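PDB 3EUR: uncharacterized protein from Bacteroides fragilis, which is of unknown function but has a thioredoxin-like domain, consistent with a role in thiol-disulfide redox chemistry that remains unproven. Local coordinates for residues 79-83 against 94-98. Sequence-based numbering, arbitrary orientation. Where two conformers were deposited one is given.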
ATOM      1  N   LEU A  79     -13.193   3.824 -10.507  1.00 25.62           N
ATOM      2  CA  LEU A  79     -12.969   4.938  -9.613  1.00 26.04           C
ATOM      3  C   LEU A  79     -14.195   5.206  -8.750  1.00 27.06           C
ATOM      4  O   LEU A  79     -14.083   5.504  -7.587  1.00 26.19           O
ATOM      5  CB  LEU A  79     -12.501   6.180 -10.377  1.00 25.98           C
ATOM      6  CG  LEU A  79     -12.216   7.398  -9.482  1.00 28.33           C
ATOM      7  CD1 LEU A  79     -11.144   7.091  -8.439  1.00 30.04           C
ATOM      8  CD2 LEU A  79     -11.823   8.622 -10.293  1.00 30.87           C
ATOM      9  N   ASP A  80     -15.394   5.136  -9.332  1.00 27.76           N
ATOM     10  CA  ASP A  80     -16.580   5.415  -8.538  1.00 27.74           C
ATOM     11  C   ASP A  80     -16.745   4.437  -7.345  1.00 27.30           C
ATOM     12  O   ASP A  80     -17.144   4.821  -6.250  1.00 27.50           O
ATOM     13  CB  ASP A  80     -17.826   5.481  -9.461  0.80 28.19           C
ATOM     14  CG  ASP A  80     -17.873   6.786 -10.278  0.80 30.46           C
ATOM     15  OD1 ASP A  80     -16.961   7.618 -10.119  0.80 33.29           O
ATOM     16  OD2 ASP A  80     -18.838   7.028 -11.044  0.80 33.95           O
ATOM     17  N   GLU A  81     -16.446   3.187  -7.588  1.00 27.96           N
ATOM     18  CA  GLU A  81     -16.480   2.158  -6.550  1.00 29.08           C
ATOM     19  C   GLU A  81     -15.382   2.300  -5.505  1.00 28.48           C
ATOM     20  O   GLU A  81     -15.639   2.088  -4.318  1.00 29.43           O
ATOM     21  CB  GLU A  81     -16.342   0.793  -7.184  1.00 29.99           C
ATOM     22  CG  GLU A  81     -16.692  -0.330  -6.228  1.00 34.34           C
ATOM     23  CD  GLU A  81     -16.663  -1.686  -6.900  1.00 39.10           C
ATOM     24  OE1 GLU A  81     -16.521  -1.686  -8.144  1.00 42.40           O
ATOM     25  OE2 GLU A  81     -16.767  -2.739  -6.188  1.00 42.18           O
ATOM     26  N   TRP A  82     -14.152   2.572  -5.940  1.00 26.17           N
ATOM     27  CA  TRP A  82     -13.120   3.000  -4.996  1.00 24.50           C
ATOM     28  C   TRP A  82     -13.613   4.183  -4.178  1.00 26.06           C
ATOM     29  O   TRP A  82     -13.474   4.193  -2.948  1.00 25.16           O
ATOM     30  CB  TRP A  82     -11.870   3.386  -5.717  1.00 22.50           C
ATOM     31  CG  TRP A  82     -10.784   3.769  -4.764  1.00 22.30           C
ATOM     32  CD1 TRP A  82      -9.940   2.914  -4.115  1.00 21.62           C
ATOM     33  CD2 TRP A  82     -10.443   5.081  -4.357  1.00 23.33           C
ATOM     34  NE1 TRP A  82      -9.111   3.615  -3.289  1.00 20.91           N
ATOM     35  CE2 TRP A  82      -9.358   4.956  -3.467  1.00 20.92           C
ATOM     36  CE3 TRP A  82     -10.905   6.361  -4.684  1.00 22.49           C
ATOM     37  CZ2 TRP A  82      -8.756   6.068  -2.862  1.00 23.42           C
ATOM     38  CZ3 TRP A  82     -10.326   7.471  -4.051  1.00 23.97           C
ATOM     39  CH2 TRP A  82      -9.234   7.301  -3.185  1.00 24.07           C
ATOM     40  N   LYS A  83     -14.215   5.187  -4.827  1.00 26.27           N
ATOM     41  CA  LYS A  83     -14.734   6.327  -4.085  1.00 28.49           C
ATOM     42  C   LYS A  83     -15.819   5.850  -3.114  1.00 29.77           C
ATOM     43  O   LYS A  83     -15.924   6.375  -2.017  1.00 30.64           O
ATOM     44  CB  LYS A  83     -15.194   7.459  -5.030  1.00 29.59           C
ATOM     45  CG  LYS A  83     -13.964   8.168  -5.636  1.00 31.93           C
ATOM     46  CD  LYS A  83     -14.187   9.580  -6.174  0.80 34.91           C
ATOM     47  CE  LYS A  83     -12.853  10.237  -6.601  0.80 35.32           C
ATOM     48  NZ  LYS A  83     -12.303  11.320  -5.702  0.80 35.84           N
ATOM     49  N   THR A  94      -2.708   6.830   3.770  1.00 10.13           N
ATOM     50  CA  THR A  94      -2.726   7.620   2.543  1.00 10.67           C
ATOM     51  C   THR A  94      -3.341   6.731   1.472  1.00 10.99           C
ATOM     52  O   THR A  94      -2.767   5.708   1.128  1.00 12.23           O
ATOM     53  CB  THR A  94      -1.336   8.080   2.205  1.00 11.01           C
ATOM     54  OG1 THR A  94      -0.797   8.856   3.301  1.00 12.91           O
ATOM     55  CG2 THR A  94      -1.366   8.933   0.906  1.00 12.61           C
ATOM     56  N   ASN A  95      -4.531   7.092   0.999  1.00 12.27           N
ATOM     57  CA  ASN A  95      -5.346   6.225   0.193  0.60 12.66           C
ATOM     58  C   ASN A  95      -5.512   6.834  -1.201  1.00 12.65           C
ATOM     59  O   ASN A  95      -6.182   7.829  -1.336  1.00 14.14           O
ATOM     60  CB  ASN A  95      -6.684   6.037   0.941  0.60 12.89           C
ATOM     61  CG  ASN A  95      -6.487   5.490   2.403  0.60 11.68           C
ATOM     62  OD1 ASN A  95      -5.853   4.428   2.563  0.60 12.23           O
ATOM     63  ND2 ASN A  95      -7.072   6.185   3.468  0.60 13.11           N
ATOM     64  N   GLY A  96      -4.867   6.265  -2.209  1.00 12.47           N
ATOM     65  CA  GLY A  96      -4.886   6.821  -3.536  1.00 12.93           C
ATOM     66  C   GLY A  96      -5.247   5.831  -4.614  1.00 13.34           C
ATOM     67  O   GLY A  96      -5.312   4.629  -4.390  1.00 13.60           O
ATOM     68  N   TYR A  97      -5.498   6.372  -5.793  1.00 12.82           N
ATOM     69  CA  TYR A  97      -5.726   5.580  -7.000  1.00 13.55           C
ATOM     70  C   TYR A  97      -4.748   5.973  -8.096  1.00 13.17           C
ATOM     71  O   TYR A  97      -4.166   7.047  -8.106  1.00 13.09           O
ATOM     72  CB  TYR A  97      -7.194   5.687  -7.472  1.00 15.19           C
ATOM     73  CG  TYR A  97      -7.629   7.071  -7.876  1.00 15.70           C
ATOM     74  CD1 TYR A  97      -7.596   7.467  -9.217  1.00 15.94           C
ATOM     75  CD2 TYR A  97      -8.111   7.977  -6.946  1.00 15.84           C
ATOM     76  CE1 TYR A  97      -8.047   8.754  -9.605  1.00 16.77           C
ATOM     77  CE2 TYR A  97      -8.583   9.231  -7.338  1.00 17.46           C
ATOM     78  CZ  TYR A  97      -8.539   9.596  -8.657  1.00 16.22           C
ATOM     79  OH  TYR A  97      -9.018  10.855  -9.002  1.00 20.20           O
ATOM     80  N   ASP A  98      -4.603   5.060  -9.045  1.00 14.24           N
ATOM     81  CA  ASP A  98      -3.707   5.222 -10.155  1.00 13.64           C
ATOM     82  C   ASP A  98      -4.487   5.758 -11.346  1.00 15.86           C
ATOM     83  O   ASP A  98      -5.046   5.007 -12.148  1.00 17.11           O
ATOM     84  CB  ASP A  98      -3.111   3.847 -10.477  1.00 14.48           C
ATOM     85  CG  ASP A  98      -2.040   3.868 -11.567  1.00 13.86           C
ATOM     86  OD1 ASP A  98      -1.887   4.894 -12.268  1.00 16.22           O
ATOM     87  OD2 ASP A  98      -1.436   2.787 -11.751  1.00 14.85           O
TER
HETATM   88  O   HOH W   1      -9.715  12.459  -6.990  1.00 24.22           O
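In this thioredoxin-like fold, helix 79-85 lies in the crossover of a beta-alpha-beta unit between the parallel, adjacent strands 68-74 and 94-97. Its first turn runs nearly antiparallel to strand 94-97 (165°), the two short axes 10.1 Å apart. L79 and W82, both chi1 t, direct their CA-to-CB bonds toward the strand. Y97, its CA-to-CB bond toward the helix, takes chi1 p, which turns one ring face to L79. L79 CD1 sits 3.3 Å from the Y97 ring centroid, 5° off the normal, a CH-pi contact. The six-membered ring of W82 lies oblique to that of Y97, planes at 59°, with W82 CZ3 3.7 Å from Y97 CD2; W82 also meets Y74 of the preceding strand. W82 CZ2 lies 3.5 Å from N95 O, near the indole plane, and 3.9 Å from G96 C, so here the ring meets backbone. K83 NZ forms a salt bridge with D19, and a water O lies 3.1 Å from K83 NZ and 2.7 Å from Y97 OH.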